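Local coordinates for protein AvrRpt2 (Erwinia amylovora, PDB 6HQZ) that is a type III effector of the fire blight pathogen and probably acts as a papain-like cysteine protease of the C70 family, at residues L83-L86 with L87-G91; F121-P124 with Q125-P128. One frame throughout, in Å; residues are numbered along the deposited sequence.

Contact 1: L83-L86 with L87-G91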
ATOM      1  N   LEU A  83       5.026  -2.434   6.205  1.00 32.76           N
ATOM      2  CA  LEU A  83       5.416  -3.360   5.109  1.00 31.74           C
ATOM      3  C   LEU A  83       4.362  -3.450   3.963  1.00 32.07           C
ATOM      4  O   LEU A  83       4.700  -3.508   2.784  1.00 31.56           O
ATOM      5  CB  LEU A  83       5.703  -4.737   5.645  1.00 29.51           C
ATOM      6  CG  LEU A  83       7.022  -4.773   6.459  1.00 28.88           C
ATOM      7  CD1 LEU A  83       7.145  -6.134   7.157  1.00 28.44           C
ATOM      8  CD2 LEU A  83       8.229  -4.464   5.590  1.00 27.75           C
ATOM      9  N   GLY A  84       3.090  -3.475   4.336  1.00 34.57           N
ATOM     10  CA  GLY A  84       2.001  -3.502   3.351  1.00 35.09           C
ATOM     11  C   GLY A  84       2.005  -2.265   2.471  1.00 36.97           C
ATOM     12  O   GLY A  84       1.889  -2.334   1.233  1.00 35.86           O
ATOM     13  N   ASN A  85       2.158  -1.117   3.124  1.00 36.87           N
ATOM     14  CA  ASN A  85       2.277   0.116   2.394  1.00 39.99           C
ATOM     15  C   ASN A  85       3.446   0.001   1.395  1.00 37.84           C
ATOM     16  O   ASN A  85       3.280   0.337   0.239  1.00 37.44           O
ATOM     17  CB  ASN A  85       2.470   1.234   3.414  1.00 41.94           C
ATOM     18  CG  ASN A  85       2.671   2.594   2.804  1.00 45.74           C
ATOM     19  OD1 ASN A  85       2.182   2.912   1.704  1.00 47.05           O
ATOM     20  ND2 ASN A  85       3.348   3.461   3.577  1.00 48.02           N
ATOM     21  N   LEU A  86       4.611  -0.485   1.848  1.00 34.97           N
ATOM     22  CA  LEU A  86       5.788  -0.614   0.982  1.00 34.34           C
ATOM     23  C   LEU A  86       5.557  -1.519  -0.229  1.00 33.59           C
ATOM     24  O   LEU A  86       5.924  -1.161  -1.351  1.00 34.96           O
ATOM     25  CB  LEU A  86       7.016  -1.102   1.777  1.00 32.98           C
ATOM     26  CG  LEU A  86       7.643   0.005   2.655  1.00 33.96           C
ATOM     27  CD1 LEU A  86       8.709  -0.549   3.602  1.00 33.60           C
ATOM     28  CD2 LEU A  86       8.247   1.121   1.803  1.00 35.52           C
ATOM     29  N   LEU A  87       4.949  -2.676   0.001  1.00 32.86           N
ATOM     30  CA  LEU A  87       4.593  -3.613  -1.105  1.00 32.57           C
ATOM     31  C   LEU A  87       3.582  -3.028  -2.099  1.00 35.05           C
ATOM     32  O   LEU A  87       3.660  -3.217  -3.322  1.00 34.43           O
ATOM     33  CB  LEU A  87       4.006  -4.881  -0.493  1.00 32.24           C
ATOM     34  CG  LEU A  87       4.963  -5.772   0.283  1.00 30.08           C
ATOM     35  CD1 LEU A  87       4.240  -6.731   1.198  1.00 29.71           C
ATOM     36  CD2 LEU A  87       5.849  -6.494  -0.683  1.00 29.61           C
ATOM     37  N   CYS A  88       2.643  -2.290  -1.554  1.00 37.41           N
ATOM     38  CA  CYS A  88       1.643  -1.548  -2.360  1.00 39.87           C
ATOM     39  C   CYS A  88       2.290  -0.505  -3.299  1.00 40.90           C
ATOM     40  O   CYS A  88       1.888  -0.386  -4.449  1.00 41.42           O
ATOM     41  CB  CYS A  88       0.644  -0.890  -1.416  1.00 42.69           C
ATOM     42  SG  CYS A  88      -0.744  -0.071  -2.247  1.00 47.75           S
ATOM     43  N   ARG A  89       3.364   0.163  -2.850  1.00 40.14           N
ATOM     44  CA  ARG A  89       4.033   1.166  -3.680  1.00 42.05           C
ATOM     45  C   ARG A  89       4.976   0.600  -4.687  1.00 41.53           C
ATOM     46  O   ARG A  89       5.011   1.049  -5.826  1.00 41.38           O
ATOM     47  CB  ARG A  89       4.818   2.134  -2.826  1.00 43.14           C
ATOM     48  CG  ARG A  89       3.937   2.996  -1.983  1.00 46.96           C
ATOM     49  CD  ARG A  89       4.740   3.621  -0.874  1.00 48.14           C
ATOM     50  NE  ARG A  89       3.814   4.156   0.106  1.00 50.80           N
ATOM     51  CZ  ARG A  89       3.776   5.409   0.511  1.00 56.70           C
ATOM     52  NH1 ARG A  89       4.641   6.308   0.037  1.00 59.85           N
ATOM     53  NH2 ARG A  89       2.853   5.774   1.401  1.00 58.76           N
ATOM     54  N   HIS A  90       5.769  -0.398  -4.244  1.00 38.70           N
ATOM     55  CA  HIS A  90       6.970  -0.824  -4.941  1.00 39.45           C
ATOM     56  C   HIS A  90       6.908  -2.216  -5.522  1.00 39.08           C
ATOM     57  O   HIS A  90       7.708  -2.532  -6.385  1.00 40.13           O
ATOM     58  CB  HIS A  90       8.143  -0.770  -3.949  1.00 39.52           C
ATOM     59  CG  HIS A  90       8.307   0.590  -3.356  1.00 42.01           C
ATOM     60  ND1 HIS A  90       8.215   0.831  -2.001  1.00 42.16           N
ATOM     61  CD2 HIS A  90       8.463   1.793  -3.952  1.00 43.13           C
ATOM     62  CE1 HIS A  90       8.364   2.128  -1.788  1.00 44.25           C
ATOM     63  NE2 HIS A  90       8.524   2.731  -2.953  1.00 45.33           N
ATOM     64  N   GLY A  91       5.947  -3.023  -5.094  1.00 37.66           N
ATOM     65  CA  GLY A  91       5.796  -4.346  -5.633  1.00 35.55           C
ATOM     66  C   GLY A  91       6.621  -5.258  -4.784  1.00 32.62           C
ATOM     67  O   GLY A  91       6.941  -4.909  -3.635  1.00 29.57           O
TER

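Contact 2: F121-P124 with Q125-P128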
ATOM      1  N   PHE A 121       6.277 -14.739   1.901  1.00 25.12           N
ATOM      2  CA  PHE A 121       7.465 -14.613   1.078  1.00 24.53           C
ATOM      3  C   PHE A 121       7.742 -15.873   0.307  1.00 23.91           C
ATOM      4  O   PHE A 121       7.383 -16.995   0.730  1.00 24.68           O
ATOM      5  CB  PHE A 121       8.689 -14.235   1.934  1.00 24.01           C
ATOM      6  CG  PHE A 121       9.128 -15.286   2.895  1.00 23.44           C
ATOM      7  CD1 PHE A 121       8.454 -15.489   4.118  1.00 24.23           C
ATOM      8  CD2 PHE A 121      10.228 -16.095   2.600  1.00 23.80           C
ATOM      9  CE1 PHE A 121       8.900 -16.468   5.016  1.00 24.14           C
ATOM     10  CE2 PHE A 121      10.687 -17.071   3.512  1.00 23.77           C
ATOM     11  CZ  PHE A 121      10.016 -17.298   4.694  1.00 24.81           C
ATOM     12  N   HIS A 122       8.364 -15.669  -0.850  1.00 24.17           N
ATOM     13  CA  HIS A 122       8.878 -16.720  -1.700  1.00 23.02           C
ATOM     14  C   HIS A 122      10.332 -16.959  -1.252  1.00 22.54           C
ATOM     15  O   HIS A 122      11.138 -16.052  -1.308  1.00 21.49           O
ATOM     16  CB  HIS A 122       8.966 -16.302  -3.168  1.00 24.13           C
ATOM     17  CG  HIS A 122       7.646 -16.283  -3.877  1.00 25.14           C
ATOM     18  ND1 HIS A 122       6.524 -16.905  -3.367  1.00 25.70           N
ATOM     19  CD2 HIS A 122       7.285 -15.753  -5.063  1.00 26.70           C
ATOM     20  CE1 HIS A 122       5.513 -16.717  -4.201  1.00 26.96           C
ATOM     21  NE2 HIS A 122       5.961 -16.066  -5.263  1.00 27.34           N
ATOM     22  N   ASP A 123      10.647 -18.203  -0.935  1.00 23.19           N
ATOM     23  CA  ASP A 123      12.002 -18.610  -0.510  1.00 23.23           C
ATOM     24  C   ASP A 123      12.579 -19.493  -1.618  1.00 22.94           C
ATOM     25  O   ASP A 123      12.092 -20.594  -1.881  1.00 23.86           O
ATOM     26  CB  ASP A 123      11.914 -19.368   0.789  1.00 23.20           C
ATOM     27  CG  ASP A 123      13.298 -19.680   1.394  1.00 26.40           C
ATOM     28  OD1 ASP A 123      14.183 -20.171   0.695  1.00 24.80           O
ATOM     29  OD2 ASP A 123      13.456 -19.524   2.584  1.00 26.98           O
ATOM     30  N   PRO A 124      13.614 -19.014  -2.306  1.00 22.24           N
ATOM     31  CA  PRO A 124      14.154 -19.736  -3.397  1.00 24.68           C
ATOM     32  C   PRO A 124      14.650 -21.155  -3.047  1.00 25.83           C
ATOM     33  O   PRO A 124      14.905 -21.979  -3.962  1.00 25.03           O
ATOM     34  CB  PRO A 124      15.347 -18.872  -3.851  1.00 25.40           C
ATOM     35  CG  PRO A 124      15.187 -17.555  -3.231  1.00 25.51           C
ATOM     36  CD  PRO A 124      14.225 -17.707  -2.097  1.00 23.75           C
ATOM     37  N   GLN A 125      14.826 -21.451  -1.754  1.00 26.58           N
ATOM     38  CA  GLN A 125      15.247 -22.772  -1.386  1.00 30.20           C
ATOM     39  C   GLN A 125      14.243 -23.572  -0.624  1.00 29.96           C
ATOM     40  O   GLN A 125      14.459 -24.728  -0.449  1.00 35.23           O
ATOM     41  CB  GLN A 125      16.581 -22.712  -0.635  1.00 34.46           C
ATOM     42  CG  GLN A 125      17.241 -24.037  -0.442  1.00 42.23           C
ATOM     43  CD  GLN A 125      17.186 -25.028  -1.627  1.00 49.32           C
ATOM     44  OE1 GLN A 125      17.702 -24.729  -2.706  1.00 60.17           O
ATOM     45  NE2 GLN A 125      16.647 -26.254  -1.397  1.00 53.34           N
ATOM     46  N   ARG A 126      13.162 -22.970  -0.181  1.00 25.57           N
ATOM     47  CA  ARG A 126      12.156 -23.636   0.549  1.00 26.86           C
ATOM     48  C   ARG A 126      10.796 -23.658  -0.081  1.00 27.03           C
ATOM     49  O   ARG A 126      10.053 -24.614   0.172  1.00 30.12           O
ATOM     50  CB  ARG A 126      12.060 -23.039   1.935  1.00 26.98           C
ATOM     51  CG  ARG A 126      13.270 -23.382   2.736  1.00 28.21           C
ATOM     52  CD  ARG A 126      13.099 -24.794   3.219  1.00 31.88           C
ATOM     53  NE  ARG A 126      13.908 -24.968   4.387  1.00 32.97           N
ATOM     54  CZ  ARG A 126      15.205 -25.115   4.327  1.00 33.48           C
ATOM     55  NH1 ARG A 126      15.820 -25.202   3.140  1.00 34.16           N
ATOM     56  NH2 ARG A 126      15.852 -25.260   5.452  1.00 36.33           N
ATOM     57  N   GLY A 127      10.512 -22.720  -0.988  1.00 25.57           N
ATOM     58  CA  GLY A 127       9.281 -22.765  -1.729  1.00 26.10           C
ATOM     59  C   GLY A 127       8.494 -21.466  -1.738  1.00 25.73           C
ATOM     60  O   GLY A 127       8.801 -20.490  -0.991  1.00 25.12           O
ATOM     61  N   PRO A 128       7.379 -21.457  -2.513  1.00 26.63           N
ATOM     62  CA  PRO A 128       6.559 -20.273  -2.578  1.00 26.32           C
ATOM     63  C   PRO A 128       5.647 -20.056  -1.374  1.00 26.33           C
ATOM     64  O   PRO A 128       5.225 -20.992  -0.766  1.00 27.11           O
ATOM     65  CB  PRO A 128       5.643 -20.530  -3.821  1.00 27.98           C
ATOM     66  CG  PRO A 128       5.611 -21.988  -3.964  1.00 29.10           C
ATOM     67  CD  PRO A 128       6.922 -22.499  -3.432  1.00 28.83           C
TER

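Contact 1: L83-L86 with L87-G91
Arg89 reaches back one turn to Asn85 near the C-terminal end of the helix 80-90, an i to i+4 side-chain pair laid over the i to i+4 backbone hydrogen bonds. Arg89 CB lies above the centre of the His90 ring, 3.6 Å from the ring plane. CG, beside the backbone N with chi1 -67°, passes Asn85 O at 3.5 Å, and the chain then runs extended so that CD comes 3.7 Å from Asn85 OD1. The tip closes side-on: NE donates to Asn85 OD1 at 2.6 Å from above the carbonyl plane, whereas NH2 donates to the same OD1 at 3.0 Å, within that plane and on a lone pair. One oxygen accepts from both NE and NH2, with amide and guanidinium planes 74° apart. Asn85 ND2 hydrogen-bonds Glu82 OE1, which leaves OD1 facing Arg89. The preceding residue, Cys88, is disulfide-bonded to Cys88 of the second subunit, and Arg89 NH2 lies close to Arg89 NH1 of the same neighbour. Gly91, with positive phi, is the first residue to leave the helix, its N bonded to Leu87 O. Next to it, His90 CE1 meets Leu86 CD2 at 3.7 Å, the methyl lying at the ring edge.

Contact 2: F121-P124 with Q125-P128
Asp123 and Gly127 form an antiparallel hydrogen-bonded pair in the beta hairpin that leads from strand 118-123 to strand 130-133. Asp123 N gives a nearly straight bond to Gly127 O (2.9 Å), and Gly127 N returns one to Asp123 O (2.8 Å). Arg126 N also reaches Asp123 O, from well above the carbonyl plane, at 3.1 Å; Arg126 and Gly127 together face Asp123 as a classic beta bulge. The side chain adds an Asx turn: with CG anti to the backbone N (chi1 -173°), OD1 uses its anti lone pair to accept Gln125 N at 2.8 Å, and a weak bond comes from Arg126 N. Pro124, at the bend, is buried against Cys20, Ala23 and Cys24 of helix 19-27. Buried His122 meets exposed Pro128 obliquely, ND1 3.5 Å from Pro128 CA; NE2 hydrogen-bonds Val8 O and ND1 hydrogen-bonds Asp129 N. The outer side is looser. Gln125 and Arg126 are exposed, and although Arg126 CB packs 3.6 Å from Asp123 CG, its chain bends at chi2, leaving NE 5.8 Å from Asp123 OD2. The carboxylate's rotation is thus set mainly by backbone N-H groups; any attraction from the arginine charge is probably indirect.

Contact 1 comes first along the chain, on helix 80-90, and contact 2 follows after strands 93-98 and 104-113, at the end of strand 118-123. Their centres lie 19 Å apart and their nearest atoms about 8 Å, without touching. Both belong to the papain-like protease domain and are bridged by the antiparallel sheet: Leu83 and Leu87 of contact 1 pack on Ile112 and Leu109 of strand 104-113, the neighbour of the strand that leads into contact 2. Contact 1 thus lies at the interface of the disulfide-linked dimer, whereas contact 2, untouched by the other chain, joins the sheet to helix 19-27 within one subunit through Pro124 and His122, while its loop is largely exposed.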